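Local coordinates for putative polyketide synthase (Brevibacillus brevis, PDB 5HU7), which probably removes water from beta-hydroxyacyl chains carried on acyl carrier protein, serving as the dehydratase domain of a trans-AT polyketide synthase, at residues A[49-52]-A[53-56]; A[141-145]-A[146-150]; A[206-209]-A[210-214]. One frame throughout, in Å; residues are numbered along the deposited sequence.

Interaction 1 of 3, residues A[49-52]-A[53-56]; sequences FFPL and IAYL
Phe50 and Tyr55 form a T-shaped pair at the entrance to helix 52-65. The edge of the Phe50 ring points at the face of Tyr55, with centroids 5.0 Å apart and planes at 72°, and CD2 of Phe50 stands over the centre of the tyrosine ring. Because CG of Phe50 is anti to the backbone N (chi1 -168°), the ring folds back beneath the first turn, where its CE2 also meets Ala54 CB at 3.3 Å. The phenol crosses Phe50 obliquely, its OH lying 3.6 Å from Phe50 CB and hydrogen-bonded to Leu88 N, which fixes the far end of the tyrosine. This is the start of the central helix of a hotdog fold, and Pro51 occupies the place of the proline that closes the HxxxGxxxxP signature of polyketide synthase dehydratases. Leu52 contributes through its carbonyl: its O accepts from Tyr55 N at 3.1 Å, three residues on, with the donor above the carbonyl plane. One residue earlier, Pro51 O receives a weak bond from Ala54 N. The Leu52 side chain turns off to Phe242 of strand 241-249, which Tyr55 also touches, while Leu52 O lies near the plane of the Tyr55 ring, 3.4 Å from its CD2.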
ATOM      1  N   PHE A  49     -21.960 -15.094   6.008  1.00 67.53           N
ATOM      2  CA  PHE A  49     -21.237 -14.254   6.957  1.00 65.08           C
ATOM      3  C   PHE A  49     -19.755 -14.401   6.739  1.00 68.50           C
ATOM      4  O   PHE A  49     -19.282 -15.518   6.524  1.00 69.56           O
ATOM      5  CB  PHE A  49     -21.559 -14.672   8.414  1.00 66.43           C
ATOM      6  CG  PHE A  49     -22.996 -14.471   8.833  1.00 70.09           C
ATOM      7  CD1 PHE A  49     -23.618 -13.235   8.667  1.00 73.95           C
ATOM      8  CD2 PHE A  49     -23.722 -15.506   9.411  1.00 72.33           C
ATOM      9  CE1 PHE A  49     -24.958 -13.052   9.040  1.00 75.97           C
ATOM     10  CE2 PHE A  49     -25.057 -15.320   9.775  1.00 77.16           C
ATOM     11  CZ  PHE A  49     -25.671 -14.094   9.572  1.00 75.30           C
ATOM     12  N   PHE A  50     -19.010 -13.286   6.821  1.00 64.85           N
ATOM     13  CA  PHE A  50     -17.545 -13.318   6.747  1.00 64.43           C
ATOM     14  C   PHE A  50     -17.049 -14.181   7.913  1.00 68.55           C
ATOM     15  O   PHE A  50     -17.571 -14.027   9.009  1.00 69.09           O
ATOM     16  CB  PHE A  50     -16.966 -11.902   6.883  1.00 64.86           C
ATOM     17  CG  PHE A  50     -15.501 -11.761   6.538  1.00 65.49           C
ATOM     18  CD1 PHE A  50     -15.071 -11.852   5.219  1.00 69.19           C
ATOM     19  CD2 PHE A  50     -14.583 -11.364   7.494  1.00 65.61           C
ATOM     20  CE1 PHE A  50     -13.739 -11.667   4.887  1.00 69.54           C
ATOM     21  CE2 PHE A  50     -13.255 -11.109   7.150  1.00 67.46           C
ATOM     22  CZ  PHE A  50     -12.839 -11.271   5.858  1.00 67.39           C
ATOM     23  N   PRO A  51     -16.097 -15.110   7.724  1.00 67.10           N
ATOM     24  CA  PRO A  51     -15.652 -15.938   8.857  1.00 65.80           C
ATOM     25  C   PRO A  51     -15.148 -15.143  10.062  1.00 68.63           C
ATOM     26  O   PRO A  51     -14.460 -14.149   9.889  1.00 68.14           O
ATOM     27  CB  PRO A  51     -14.556 -16.815   8.255  1.00 67.74           C
ATOM     28  CG  PRO A  51     -14.734 -16.762   6.831  1.00 73.38           C
ATOM     29  CD  PRO A  51     -15.398 -15.481   6.475  1.00 69.89           C
ATOM     30  N   LEU A  52     -15.506 -15.577  11.271  1.00 65.61           N
ATOM     31  CA  LEU A  52     -15.129 -14.937  12.545  1.00 65.73           C
ATOM     32  C   LEU A  52     -13.602 -14.667  12.672  1.00 68.72           C
ATOM     33  O   LEU A  52     -13.190 -13.511  12.808  1.00 66.74           O
ATOM     34  CB  LEU A  52     -15.676 -15.765  13.738  1.00 66.51           C
ATOM     35  CG  LEU A  52     -17.212 -15.863  13.893  1.00 72.78           C
ATOM     36  CD1 LEU A  52     -17.676 -16.835  15.031  1.00 74.28           C
ATOM     37  CD2 LEU A  52     -17.847 -14.526  14.005  1.00 74.50           C
ATOM     38  N   ILE A  53     -12.776 -15.714  12.590  1.00 65.92           N
ATOM     39  CA  ILE A  53     -11.304 -15.583  12.623  1.00 67.09           C
ATOM     40  C   ILE A  53     -10.726 -14.693  11.524  1.00 64.83           C
ATOM     41  O   ILE A  53      -9.645 -14.127  11.698  1.00 63.16           O
ATOM     42  CB  ILE A  53     -10.585 -16.958  12.620  1.00 73.01           C
ATOM     43  CG1 ILE A  53     -11.086 -17.833  11.407  1.00 77.24           C
ATOM     44  CG2 ILE A  53     -10.775 -17.630  13.997  1.00 74.92           C
ATOM     45  CD1 ILE A  53     -10.291 -19.005  11.106  1.00100.51           C
ATOM     46  N   ALA A  54     -11.420 -14.568  10.408  1.00 59.34           N
ATOM     47  CA  ALA A  54     -10.928 -13.741   9.326  1.00 59.52           C
ATOM     48  C   ALA A  54     -10.855 -12.275   9.747  1.00 62.04           C
ATOM     49  O   ALA A  54      -9.924 -11.584   9.351  1.00 61.16           O
ATOM     50  CB  ALA A  54     -11.787 -13.905   8.103  1.00 61.07           C
ATOM     51  N   TYR A  55     -11.769 -11.831  10.650  1.00 56.77           N
ATOM     52  CA  TYR A  55     -11.753 -10.473  11.178  1.00 55.08           C
ATOM     53  C   TYR A  55     -10.519 -10.233  12.037  1.00 58.99           C
ATOM     54  O   TYR A  55      -9.956  -9.145  11.997  1.00 62.28           O
ATOM     55  CB  TYR A  55     -12.992 -10.221  12.050  1.00 54.10           C
ATOM     56  CG  TYR A  55     -14.306 -10.178  11.307  1.00 52.85           C
ATOM     57  CD1 TYR A  55     -14.691  -9.041  10.594  1.00 54.28           C
ATOM     58  CD2 TYR A  55     -15.221 -11.211  11.424  1.00 53.90           C
ATOM     59  CE1 TYR A  55     -15.964  -8.943  10.020  1.00 53.96           C
ATOM     60  CE2 TYR A  55     -16.480 -11.137  10.833  1.00 55.40           C
ATOM     61  CZ  TYR A  55     -16.861  -9.985  10.168  1.00 58.83           C
ATOM     62  OH  TYR A  55     -18.105  -9.893   9.618  1.00 66.43           O
ATOM     63  N   LEU A  56     -10.102 -11.237  12.822  1.00 52.71           N
ATOM     64  CA  LEU A  56      -8.947 -11.114  13.700  1.00 53.16           C
ATOM     65  C   LEU A  56      -7.654 -11.141  12.936  1.00 56.56           C
ATOM     66  O   LEU A  56      -6.740 -10.366  13.216  1.00 57.01           O
ATOM     67  CB  LEU A  56      -8.959 -12.230  14.725  1.00 55.04           C
ATOM     68  CG  LEU A  56     -10.208 -12.328  15.626  1.00 58.89           C
ATOM     69  CD1 LEU A  56     -10.123 -13.586  16.474  1.00 59.79           C
ATOM     70  CD2 LEU A  56     -10.357 -11.121  16.482  1.00 56.80           C
TER

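Interaction 2 of 3, residues A[141-145]-A[146-150]; sequences PTLDL and PALQA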
ATOM      1  N   PRO A 141       2.951 -18.577  28.201  1.00 71.27           N
ATOM      2  CA  PRO A 141       2.400 -19.696  28.972  1.00 70.59           C
ATOM      3  C   PRO A 141       2.446 -21.041  28.251  1.00 72.58           C
ATOM      4  O   PRO A 141       2.681 -21.133  27.047  1.00 71.07           O
ATOM      5  CB  PRO A 141       0.976 -19.238  29.294  1.00 70.88           C
ATOM      6  CG  PRO A 141       0.605 -18.340  28.203  1.00 73.90           C
ATOM      7  CD  PRO A 141       1.872 -17.734  27.639  1.00 70.98           C
ATOM      8  N   THR A 142       2.282 -22.089  29.025  1.00 71.81           N
ATOM      9  CA  THR A 142       2.324 -23.465  28.539  1.00 73.41           C
ATOM     10  C   THR A 142       1.205 -24.285  29.138  1.00 76.67           C
ATOM     11  O   THR A 142       0.609 -23.916  30.150  1.00 75.89           O
ATOM     12  CB  THR A 142       3.652 -24.125  28.934  1.00 84.94           C
ATOM     13  OG1 THR A 142       3.711 -24.143  30.353  1.00 89.71           O
ATOM     14  CG2 THR A 142       4.864 -23.396  28.389  1.00 87.44           C
ATOM     15  N   LEU A 143       0.961 -25.430  28.530  1.00 74.70           N
ATOM     16  CA  LEU A 143      -0.018 -26.409  28.997  1.00 73.77           C
ATOM     17  C   LEU A 143       0.724 -27.681  29.262  1.00 77.88           C
ATOM     18  O   LEU A 143       1.652 -28.007  28.531  1.00 77.13           O
ATOM     19  CB  LEU A 143      -1.075 -26.672  27.913  1.00 72.27           C
ATOM     20  CG  LEU A 143      -1.954 -25.493  27.517  1.00 73.75           C
ATOM     21  CD1 LEU A 143      -3.011 -25.929  26.537  1.00 71.52           C
ATOM     22  CD2 LEU A 143      -2.636 -24.863  28.743  1.00 76.23           C
ATOM     23  N   ASP A 144       0.335 -28.384  30.319  1.00 78.09           N
ATOM     24  CA  ASP A 144       0.886 -29.688  30.655  1.00 80.34           C
ATOM     25  C   ASP A 144      -0.107 -30.650  29.969  1.00 83.12           C
ATOM     26  O   ASP A 144      -1.155 -30.969  30.529  1.00 81.30           O
ATOM     27  CB  ASP A 144       0.937 -29.855  32.184  1.00 83.75           C
ATOM     28  CG  ASP A 144       1.603 -31.135  32.688  1.00103.27           C
ATOM     29  OD1 ASP A 144       2.079 -31.932  31.851  1.00104.10           O
ATOM     30  OD2 ASP A 144       1.687 -31.311  33.922  1.00115.38           O
ATOM     31  N   LEU A 145       0.177 -31.014  28.714  1.00 80.92           N
ATOM     32  CA  LEU A 145      -0.736 -31.848  27.906  1.00 80.79           C
ATOM     33  C   LEU A 145      -0.966 -33.230  28.497  1.00 86.34           C
ATOM     34  O   LEU A 145      -2.125 -33.582  28.704  1.00 85.90           O
ATOM     35  CB  LEU A 145      -0.299 -31.936  26.426  1.00 80.54           C
ATOM     36  CG  LEU A 145      -0.270 -30.614  25.668  1.00 82.44           C
ATOM     37  CD1 LEU A 145       0.371 -30.798  24.306  1.00 82.94           C
ATOM     38  CD2 LEU A 145      -1.648 -30.023  25.551  1.00 81.61           C
ATOM     39  N   PRO A 146       0.083 -33.991  28.875  1.00 85.65           N
ATOM     40  CA  PRO A 146      -0.149 -35.312  29.507  1.00 86.29           C
ATOM     41  C   PRO A 146      -1.045 -35.268  30.748  1.00 89.76           C
ATOM     42  O   PRO A 146      -1.933 -36.105  30.892  1.00 91.64           O
ATOM     43  CB  PRO A 146       1.261 -35.776  29.871  1.00 90.01           C
ATOM     44  CG  PRO A 146       2.148 -35.083  28.953  1.00 94.49           C
ATOM     45  CD  PRO A 146       1.531 -33.723  28.730  1.00 87.73           C
ATOM     46  N   ALA A 147      -0.845 -34.286  31.620  1.00 84.55           N
ATOM     47  CA  ALA A 147      -1.688 -34.120  32.807  1.00 85.34           C
ATOM     48  C   ALA A 147      -3.143 -33.824  32.421  1.00 89.01           C
ATOM     49  O   ALA A 147      -4.049 -34.418  32.999  1.00 91.34           O
ATOM     50  CB  ALA A 147      -1.159 -32.999  33.680  1.00 85.97           C
ATOM     51  N   LEU A 148      -3.373 -32.934  31.433  1.00 83.06           N
ATOM     52  CA  LEU A 148      -4.737 -32.582  30.985  1.00 80.32           C
ATOM     53  C   LEU A 148      -5.436 -33.782  30.407  1.00 83.23           C
ATOM     54  O   LEU A 148      -6.613 -34.004  30.678  1.00 82.19           O
ATOM     55  CB  LEU A 148      -4.721 -31.422  29.968  1.00 77.32           C
ATOM     56  CG  LEU A 148      -4.352 -30.053  30.555  1.00 80.67           C
ATOM     57  CD1 LEU A 148      -3.971 -29.066  29.442  1.00 78.65           C
ATOM     58  CD2 LEU A 148      -5.505 -29.456  31.373  1.00 84.61           C
ATOM     59  N   GLN A 149      -4.694 -34.580  29.645  1.00 81.74           N
ATOM     60  CA  GLN A 149      -5.196 -35.795  29.025  1.00 83.13           C
ATOM     61  C   GLN A 149      -5.532 -36.884  30.056  1.00 90.25           C
ATOM     62  O   GLN A 149      -6.535 -37.567  29.899  1.00 89.72           O
ATOM     63  CB  GLN A 149      -4.170 -36.336  28.030  1.00 84.99           C
ATOM     64  CG  GLN A 149      -3.967 -35.432  26.819  1.00 78.96           C
ATOM     65  CD  GLN A 149      -2.799 -35.878  25.975  1.00 90.23           C
ATOM     66  OE1 GLN A 149      -2.128 -36.875  26.252  1.00 87.65           O
ATOM     67  NE2 GLN A 149      -2.536 -35.152  24.918  1.00 79.44           N
ATOM     68  N   ALA A 150      -4.708 -37.050  31.109  1.00 90.36           N
ATOM     69  CA  ALA A 150      -4.941 -38.074  32.151  1.00 91.46           C
ATOM     70  C   ALA A 150      -6.154 -37.771  33.030  1.00 97.00           C
ATOM     71  O   ALA A 150      -6.739 -38.673  33.609  1.00 99.09           O
ATOM     72  CB  ALA A 150      -3.706 -38.218  33.027  1.00 93.29           C
TER
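Asp144 and Ala147 meet at the N-terminus of the short helix 145-150, with Asp144 in the N-cap position. CG of Asp144 is anti to its own amide nitrogen (chi1 -175°), which carries the carboxylate alongside the opening turn: OD2 comes within 3.3 Å of Ala147 CB, and OD1 lies 3.6 Å from Pro146 CD, the two side chains crossing at about a right angle. The Asp144 carbonyl takes the N-H of Leu148 at 3.1 Å, and Leu145 O takes that of Gln149 at 2.9 Å, the donor nitrogen lying nearly in line with the C=O bond. Pro146 suits this first turn, since its nitrogen has no hydrogen to offer. Across the cap, Leu143 CB touches Leu148 CD1 at 4.1 Å; joining the residue before the N-cap to the fourth one after it, this is a hydrophobic staple. Farther out, Leu143, Leu145 and Leu148 are seated on strand 258-263 through Leu260, Tyr258 and Arg262, and Leu143 and Leu145 share Cys281 of strand 276-281, so the helix lies with its leucines against these strands, with Asp144 exposed. Gln149 also reaches Tyr258, its chain running out extended beyond CG, and CG lies 3.2 Å from Leu145 O.

Interaction 3 of 3, residues A[206-209]-A[210-214]; sequences LVFH and PSLLE
From His209 to Leu212 the backbone makes a type I beta turn, closed by a weak hydrogen bond from Leu212 N to His209 O at 3.4 Å, and this turn feeds straight into helix 212-227. The imidazole of His209 does most of the side-chain work. With CG anti to the amide nitrogen (chi1 -169°), the ring swings forward along the turn, and its ND1 accepts from Ser211 N at 3.0 Å with an N-H...N angle of 160°, the donor only slightly tilted from the ring plane: a capping bond made by a histidine. NE2 is hydrogen-bonded to Pro196 O, so both ring nitrogens are engaged and the ring's rotation is set from two sides. One face is covered by Pro210, whose CD lies 3.7 Å from the ring centroid in a CH-pi contact, while CE1 has Ser211 OG 3.4 Å away. A phenylalanine in place of His209 would probably still cover Pro210, but would leave Ser211 N and Pro196 O without their mates and the ring able to turn. Leu206 CD1 reaches the same Pro210 CD at 3.9 Å, and at the edge of the Phe208 ring, CD1 meets Leu212 CD2 at 4.2 Å. The preceding loop is tied down by Glu57 of helix 52-65, whose OE1 is bonded to the backbone N of both Val207 and Phe208. The sequence from His209 to Glu214 corresponds to the HPALLD signature that opens the helix of the second hotdog in polyketide synthase dehydratases, with Ser211 in place of its alanine and Glu214 where canonical members carry an aspartate.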
ATOM      1  N   LEU A 206       0.048 -16.113   7.445  1.00 85.35           N
ATOM      2  CA  LEU A 206      -0.998 -16.336   8.433  1.00 81.51           C
ATOM      3  C   LEU A 206      -0.537 -16.668   9.850  1.00 85.12           C
ATOM      4  O   LEU A 206       0.577 -17.126  10.071  1.00 88.81           O
ATOM      5  CB  LEU A 206      -1.894 -17.465   7.928  1.00 81.25           C
ATOM      6  CG  LEU A 206      -2.481 -17.260   6.514  1.00 86.31           C
ATOM      7  CD1 LEU A 206      -3.506 -18.350   6.168  1.00 85.57           C
ATOM      8  CD2 LEU A 206      -3.055 -15.851   6.360  1.00 87.74           C
ATOM      9  N   VAL A 207      -1.382 -16.334  10.811  1.00 76.75           N
ATOM     10  CA  VAL A 207      -1.257 -16.713  12.206  1.00 75.38           C
ATOM     11  C   VAL A 207      -2.429 -17.689  12.474  1.00 77.53           C
ATOM     12  O   VAL A 207      -2.205 -18.821  12.912  1.00 78.87           O
ATOM     13  CB  VAL A 207      -1.237 -15.482  13.156  1.00 78.99           C
ATOM     14  CG1 VAL A 207      -1.484 -15.877  14.613  1.00 77.80           C
ATOM     15  CG2 VAL A 207       0.092 -14.740  13.026  1.00 80.28           C
ATOM     16  N   PHE A 208      -3.671 -17.239  12.144  1.00 69.64           N
ATOM     17  CA  PHE A 208      -4.892 -18.022  12.257  1.00 68.39           C
ATOM     18  C   PHE A 208      -5.105 -18.802  10.990  1.00 74.87           C
ATOM     19  O   PHE A 208      -5.140 -18.214   9.901  1.00 75.35           O
ATOM     20  CB  PHE A 208      -6.114 -17.138  12.447  1.00 68.13           C
ATOM     21  CG  PHE A 208      -6.158 -16.383  13.748  1.00 67.33           C
ATOM     22  CD1 PHE A 208      -6.629 -16.986  14.902  1.00 69.52           C
ATOM     23  CD2 PHE A 208      -5.806 -15.048  13.804  1.00 66.85           C
ATOM     24  CE1 PHE A 208      -6.695 -16.280  16.085  1.00 68.86           C
ATOM     25  CE2 PHE A 208      -5.840 -14.351  15.002  1.00 68.09           C
ATOM     26  CZ  PHE A 208      -6.287 -14.968  16.126  1.00 66.07           C
ATOM     27  N   HIS A 209      -5.303 -20.122  11.128  1.00 71.02           N
ATOM     28  CA  HIS A 209      -5.513 -21.015  10.017  1.00 71.43           C
ATOM     29  C   HIS A 209      -6.931 -20.754   9.480  1.00 78.55           C
ATOM     30  O   HIS A 209      -7.841 -20.518  10.280  1.00 75.40           O
ATOM     31  CB  HIS A 209      -5.379 -22.459  10.510  1.00 72.07           C
ATOM     32  CG  HIS A 209      -5.317 -23.478   9.433  1.00 75.67           C
ATOM     33  ND1 HIS A 209      -6.467 -23.946   8.821  1.00 76.92           N
ATOM     34  CD2 HIS A 209      -4.246 -24.088   8.881  1.00 77.92           C
ATOM     35  CE1 HIS A 209      -6.051 -24.787   7.881  1.00 77.61           C
ATOM     36  NE2 HIS A 209      -4.734 -24.982   7.957  1.00 78.98           N
ATOM     37  N   PRO A 210      -7.168 -20.823   8.143  1.00 79.35           N
ATOM     38  CA  PRO A 210      -8.517 -20.555   7.630  1.00 79.65           C
ATOM     39  C   PRO A 210      -9.604 -21.558   8.032  1.00 87.35           C
ATOM     40  O   PRO A 210     -10.781 -21.247   7.855  1.00 87.74           O
ATOM     41  CB  PRO A 210      -8.302 -20.531   6.109  1.00 82.74           C
ATOM     42  CG  PRO A 210      -7.106 -21.327   5.886  1.00 87.89           C
ATOM     43  CD  PRO A 210      -6.223 -21.047   7.033  1.00 82.24           C
ATOM     44  N   SER A 211      -9.235 -22.745   8.549  1.00 86.76           N
ATOM     45  CA  SER A 211     -10.189 -23.792   8.931  1.00 87.81           C
ATOM     46  C   SER A 211     -10.365 -23.959  10.439  1.00 92.13           C
ATOM     47  O   SER A 211     -11.161 -24.799  10.839  1.00 93.20           O
ATOM     48  CB  SER A 211      -9.732 -25.120   8.345  1.00 93.74           C
ATOM     49  OG  SER A 211      -9.322 -24.978   6.994  1.00104.42           O
ATOM     50  N   LEU A 212      -9.650 -23.188  11.264  1.00 88.01           N
ATOM     51  CA  LEU A 212      -9.704 -23.284  12.728  1.00 88.10           C
ATOM     52  C   LEU A 212     -11.115 -23.137  13.350  1.00 93.93           C
ATOM     53  O   LEU A 212     -11.410 -23.795  14.342  1.00 94.19           O
ATOM     54  CB  LEU A 212      -8.741 -22.236  13.328  1.00 87.02           C
ATOM     55  CG  LEU A 212      -8.675 -22.151  14.838  1.00 90.91           C
ATOM     56  CD1 LEU A 212      -8.202 -23.461  15.426  1.00 93.45           C
ATOM     57  CD2 LEU A 212      -7.767 -21.015  15.279  1.00 91.04           C
ATOM     58  N   LEU A 213     -11.958 -22.265  12.802  1.00 91.57           N
ATOM     59  CA  LEU A 213     -13.320 -22.034  13.310  1.00 91.74           C
ATOM     60  C   LEU A 213     -14.241 -23.222  12.998  1.00 93.74           C
ATOM     61  O   LEU A 213     -15.129 -23.543  13.788  1.00 94.89           O
ATOM     62  CB  LEU A 213     -13.878 -20.745  12.669  1.00 92.25           C
ATOM     63  CG  LEU A 213     -15.299 -20.297  13.055  1.00 97.28           C
ATOM     64  CD1 LEU A 213     -15.359 -19.888  14.525  1.00 95.88           C
ATOM     65  CD2 LEU A 213     -15.778 -19.170  12.096  1.00 99.09           C
ATOM     66  N   GLU A 214     -13.998 -23.910  11.882  1.00 88.27           N
ATOM     67  CA  GLU A 214     -14.815 -25.071  11.507  1.00 89.22           C
ATOM     68  C   GLU A 214     -14.566 -26.266  12.474  1.00 90.38           C
ATOM     69  O   GLU A 214     -15.371 -27.206  12.488  1.00 90.70           O
ATOM     70  CB  GLU A 214     -14.576 -25.518  10.032  1.00 91.80           C
ATOM     71  CG  GLU A 214     -14.416 -24.407   8.995  1.00108.31           C
ATOM     72  CD  GLU A 214     -15.377 -23.233   9.065  1.00133.35           C
ATOM     73  OE1 GLU A 214     -16.588 -23.444   8.821  1.00139.20           O
ATOM     74  OE2 GLU A 214     -14.909 -22.093   9.293  1.00123.59           O
TER

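Overall arrangement
The three helix starts come in series along the chain, yet only interactions 1 and 3 are neighbours in space. Their centres are 10 Å apart and they touch, Leu56 CB packing on Phe208 CE2 at 3.8 Å. One begins helix 52-65 and the other helix 212-227, and both lean on strand 241-249, so the two halves of the double hotdog meet here; in related dehydratases the active site lies between these halves. Interaction 2 stands at the periphery, its centre 29 Å from that of interaction 1 and 23 Å from that of interaction 3, and its nearest atoms stay about 13 Å from the latter. It shares with interaction 3 the C-terminal part of the dehydratase, resting on strands 258-263, 276-281 and 188-193.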